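Local atomic coordinates of capsule biosynthesis protein capD (Bacillus anthracis, PDB entry 3G9K), a protein that cleaves the poly-gamma-D-glutamate capsule of the anthrax bacillus and joins its fragments by an amide bond to meso-diaminopimelic acid of the peptidoglycan. Residues 104-108 / 164-168; 3-7 / 150-154. All coordinates share one frame; numbering follows the deposited sequence.

Interaction 1 of 2, residues 104-108 / 164-168; sequences INEYR and AGDGR
A salt-bridge network of Arg-108, Asp-166 and Arg-168 ties the C-terminal end of helix 100-105 to the loop that follows strand 160-164, in a gamma-glutamyltransferase of the Ntn-hydrolase clan. The loop leads directly into Arg-169, which binds poly-gamma-D-glutamate. At the centre of the network lies Asp-166, whose two oxygens serve different arginines. Arg-108 comes end-on to OD2 with both terminal nitrogens: NH1, 2.9 Å away, uses the syn lone pair, whereas NH2 meets the oxygen from above the carboxylate plane, the two flat groups standing 82° apart. OD2 also accepts from the backbone N of Val-149. OD1 turns to its own loop, closing an Asx turn with the backbone N of Arg-168 and taking from Arg-168 NH1, at 2.8 Å, a salt bridge whose N-H points more directly at the oxygen than either N-H of Arg-108 does at OD2. These two donors reach OD1 from opposite faces of the carboxylate, which should fix its rotation. An aspartate suits the place because its short side chain bridges loop and partner with little freedom.

The guanidinium groups of Arg-108 and Arg-168 stack nearly parallel, their planes 12° apart and their centres separated by 3.6 Å; the shared carboxylate probably offsets much of their mutual charge. Glu-119 pairs with Arg-168 NE, and Arg-108 NH1 also donates to the carbonyl of Phe-146. Arg-168 further serves carbonyls where the helix runs out: NH1 bonds to Ile-104 O at 3.0 Å, and NH2 makes a weak bond to Glu-106 O. Arginine can do this because its several N-H groups fan out in one plane. Ile-104, buried beside the network, supplies the apolar share. Its CG1 branch lies anti to the carbonyl carbon (chi1 -77°) and carries CD1 to within 3.6 Å of Ala-164 CB.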
# COMPACT_ATOMS: atom_id res chain seq x y z
N ILE B 104 9.00 -7.25 -12.12
CA ILE B 104 9.00 -6.08 -11.22
C ILE B 104 10.18 -5.14 -11.47
O ILE B 104 10.06 -3.91 -11.35
CB ILE B 104 8.91 -6.58 -9.73
CG1 ILE B 104 7.45 -6.99 -9.46
CG2 ILE B 104 9.38 -5.53 -8.71
CD1 ILE B 104 7.21 -7.64 -8.05
N ASN B 105 11.34 -5.72 -11.79
CA ASN B 105 12.56 -4.94 -12.07
C ASN B 105 12.51 -4.16 -13.39
O ASN B 105 13.22 -3.17 -13.55
CB ASN B 105 13.80 -5.87 -12.06
CG ASN B 105 14.14 -6.39 -10.67
OD1 ASN B 105 15.00 -7.28 -10.51
ND2 ASN B 105 13.47 -5.86 -9.66
N GLU B 106 11.67 -4.60 -14.32
CA GLU B 106 11.58 -4.04 -15.66
C GLU B 106 11.17 -2.58 -15.52
O GLU B 106 10.35 -2.26 -14.67
CB GLU B 106 10.53 -4.77 -16.49
CG GLU B 106 10.62 -4.55 -17.99
CD GLU B 106 9.79 -5.52 -18.85
OE1 GLU B 106 9.02 -6.35 -18.35
OE2 GLU B 106 9.94 -5.44 -20.09
N TYR B 107 11.68 -1.72 -16.39
CA TYR B 107 11.28 -0.31 -16.39
C TYR B 107 9.80 -0.16 -16.75
O TYR B 107 9.25 -0.93 -17.53
CB TYR B 107 12.16 0.48 -17.38
CG TYR B 107 13.62 0.53 -16.98
CD1 TYR B 107 14.00 1.06 -15.75
CD2 TYR B 107 14.63 0.07 -17.84
CE1 TYR B 107 15.30 1.13 -15.39
CE2 TYR B 107 15.95 0.14 -17.48
CZ TYR B 107 16.28 0.67 -16.25
OH TYR B 107 17.61 0.76 -15.86
N ARG B 108 9.17 0.86 -16.19
CA ARG B 108 7.73 0.99 -16.28
C ARG B 108 7.30 2.23 -17.07
O ARG B 108 8.12 3.12 -17.34
CB ARG B 108 7.16 1.06 -14.86
CG ARG B 108 7.29 -0.26 -14.12
CD ARG B 108 6.96 -0.14 -12.66
NE ARG B 108 7.29 -1.40 -12.00
CZ ARG B 108 7.40 -1.57 -10.68
NH1 ARG B 108 7.08 -0.60 -9.84
NH2 ARG B 108 7.79 -2.76 -10.22
N ALA B 164 8.83 -11.27 -3.93
CA ALA B 164 9.49 -10.23 -4.69
C ALA B 164 9.34 -8.93 -3.96
O ALA B 164 8.35 -8.71 -3.27
CB ALA B 164 8.91 -10.13 -6.08
N GLY B 165 10.35 -8.09 -4.09
CA GLY B 165 10.33 -6.75 -3.51
C GLY B 165 10.78 -5.76 -4.57
O GLY B 165 11.53 -6.10 -5.48
N ASP B 166 10.38 -4.51 -4.43
CA ASP B 166 10.72 -3.50 -5.43
C ASP B 166 11.91 -2.65 -4.95
O ASP B 166 11.78 -1.86 -4.04
CB ASP B 166 9.49 -2.62 -5.64
CG ASP B 166 9.50 -1.90 -6.96
OD1 ASP B 166 10.58 -1.46 -7.43
OD2 ASP B 166 8.38 -1.73 -7.51
N GLY B 167 13.04 -2.78 -5.64
CA GLY B 167 14.23 -1.94 -5.38
C GLY B 167 14.00 -0.44 -5.43
O GLY B 167 14.73 0.33 -4.80
N ARG B 168 12.96 -0.00 -6.13
CA ARG B 168 12.62 1.42 -6.10
C ARG B 168 12.39 1.96 -4.69
O ARG B 168 12.57 3.14 -4.49
CB ARG B 168 11.42 1.73 -6.98
CG ARG B 168 11.64 1.39 -8.44
CD ARG B 168 10.30 1.29 -9.17
NE ARG B 168 10.47 0.96 -10.58
CZ ARG B 168 10.71 -0.28 -11.02
NH1 ARG B 168 10.77 -1.30 -10.17
NH2 ARG B 168 10.84 -0.51 -12.31

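Interaction 2 of 2, residues 3-7 / 150-154; sequences HFVII and QALIK
With CG held anti to the carbonyl carbon (chi1 -65°), Leu-152 extends CD1 toward strand 3-7, while Ile-7, turned the same way about its own first torsion (chi1 -54°), sends CG1 and CD1 back to meet it. The two side chains pass in opposite senses, flank against flank, bringing Ile-7 CG1 to 3.8 Å from Leu-152 CD1. Leu-152 CD1 also lies 3.4 Å from Val-5 O, against the backbone between Val-5 and Ile-7. Branched Val-5 covers a different patch: CG1 reaches Leu-152 CB at 4.1 Å, and CG2 rests 3.5 Å from Gln-150 O. Beyond Ile-7, its CD1 touches the CB of Lys-154, so the lysine offers the aliphatic base of its chain here. At the other end, His-3 O sits against Gln-150 CG, 3.2 Å away, while the imidazole passes alongside the glutamine.

The strands run nearly parallel, 15° apart, with axes 6.0 Å from each other, yet no hydrogen bond joins them. They belong to different sheets packed face to face, as in the layered core of Ntn hydrolases, and compact aliphatic residues suit this buried seam. Strand 3-7, just after the nucleophile Thr-1, pairs with strand 13-19 and with a strand of the other CapD chain; strand 150-154 lies between strands 70-75 and 160-164, with helix 100-105 against its far side at Ala-151 and Ile-153.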
# COMPACT_ATOMS: atom_id res chain seq x y z
N HIS B 3 3.08 -0.93 0.87
CA HIS B 3 2.37 -2.16 0.71
C HIS B 3 3.19 -3.34 1.27
O HIS B 3 4.38 -3.44 0.95
CB HIS B 3 2.07 -2.45 -0.71
CG HIS B 3 1.10 -3.56 -0.83
ND1 HIS B 3 1.48 -4.85 -1.09
CD2 HIS B 3 -0.23 -3.60 -0.61
CE1 HIS B 3 0.43 -5.64 -1.01
NE2 HIS B 3 -0.62 -4.90 -0.74
N PHE B 4 2.57 -4.20 2.09
CA PHE B 4 3.21 -5.46 2.51
C PHE B 4 2.29 -6.70 2.29
O PHE B 4 1.08 -6.60 2.08
CB PHE B 4 3.75 -5.33 3.96
CG PHE B 4 2.66 -5.23 4.99
CD1 PHE B 4 2.14 -4.00 5.33
CD2 PHE B 4 2.08 -6.39 5.55
CE1 PHE B 4 1.14 -3.89 6.27
CE2 PHE B 4 1.10 -6.31 6.48
CZ PHE B 4 0.60 -5.05 6.84
N VAL B 5 2.93 -7.88 2.27
CA VAL B 5 2.26 -9.17 2.12
C VAL B 5 2.87 -10.15 3.10
O VAL B 5 4.10 -10.17 3.27
CB VAL B 5 2.41 -9.70 0.68
CG1 VAL B 5 1.50 -10.96 0.47
CG2 VAL B 5 2.09 -8.57 -0.33
N ILE B 6 2.00 -10.90 3.76
CA ILE B 6 2.40 -11.94 4.72
C ILE B 6 1.67 -13.22 4.40
O ILE B 6 0.51 -13.16 4.08
CB ILE B 6 2.06 -11.53 6.11
CG1 ILE B 6 2.71 -10.18 6.41
CG2 ILE B 6 2.57 -12.61 7.14
CD1 ILE B 6 2.31 -9.63 7.75
N ILE B 7 2.36 -14.35 4.47
CA ILE B 7 1.68 -15.66 4.43
C ILE B 7 2.15 -16.49 5.59
O ILE B 7 3.36 -16.51 5.88
CB ILE B 7 1.94 -16.42 3.13
CG1 ILE B 7 1.58 -15.54 1.92
CG2 ILE B 7 1.19 -17.75 3.16
CD1 ILE B 7 1.77 -16.22 0.57
N GLN B 150 5.25 -5.19 -3.94
CA GLN B 150 5.67 -6.21 -2.98
C GLN B 150 4.72 -7.38 -3.13
O GLN B 150 3.53 -7.18 -3.22
CB GLN B 150 5.55 -5.68 -1.56
CG GLN B 150 6.34 -4.49 -1.35
CD GLN B 150 7.84 -4.75 -1.22
OE1 GLN B 150 8.32 -5.83 -0.78
NE2 GLN B 150 8.58 -3.77 -1.60
N ALA B 151 5.27 -8.59 -3.11
CA ALA B 151 4.47 -9.79 -3.35
C ALA B 151 5.07 -11.02 -2.61
O ALA B 151 6.28 -11.06 -2.29
CB ALA B 151 4.45 -10.07 -4.83
N LEU B 152 4.20 -11.97 -2.29
CA LEU B 152 4.62 -13.35 -1.95
C LEU B 152 3.85 -14.30 -2.84
O LEU B 152 2.74 -14.01 -3.24
CB LEU B 152 4.40 -13.68 -0.46
CG LEU B 152 5.20 -12.90 0.57
CD1 LEU B 152 4.61 -13.25 1.98
CD2 LEU B 152 6.72 -13.18 0.54
N ILE B 153 4.48 -15.41 -3.16
CA ILE B 153 3.86 -16.47 -3.92
C ILE B 153 4.05 -17.76 -3.15
O ILE B 153 5.17 -18.11 -2.86
CB ILE B 153 4.54 -16.65 -5.28
CG1 ILE B 153 4.52 -15.36 -6.10
CG2 ILE B 153 3.88 -17.82 -6.07
CD1 ILE B 153 5.29 -15.48 -7.43
N LYS B 154 2.95 -18.47 -2.87
CA LYS B 154 3.04 -19.81 -2.31
C LYS B 154 2.77 -20.85 -3.40
O LYS B 154 1.75 -20.80 -4.06
CB LYS B 154 2.04 -20.01 -1.17
CG LYS B 154 2.09 -21.43 -0.59
CD LYS B 154 1.56 -21.50 0.82
CE LYS B 154 1.78 -22.90 1.38
NZ LYS B 154 0.92 -23.13 2.56

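Overall arrangement
Strand 150-155 and its neighbour 160-164 join the two contacts: Ala-164, the last residue of strand 160-164, just before the loop of interaction 1, donates its N to Ala-151 O of interaction 2 at 3.0 Å in a probable backbone hydrogen bond. From this shared sheet, interaction 2 faces strand 3-7 and interaction 1 the end of helix 100-105. Interaction 2 is wholly buried and rests on apolar contact between layers, whereas interaction 1 is only partly buried and is held mostly by charge and hydrogen bonds to carbonyls. Both lie near the substrate site: strand 3-7 of interaction 2 follows Thr-1 closely along the chain, and the loop of interaction 1 leads into Arg-169.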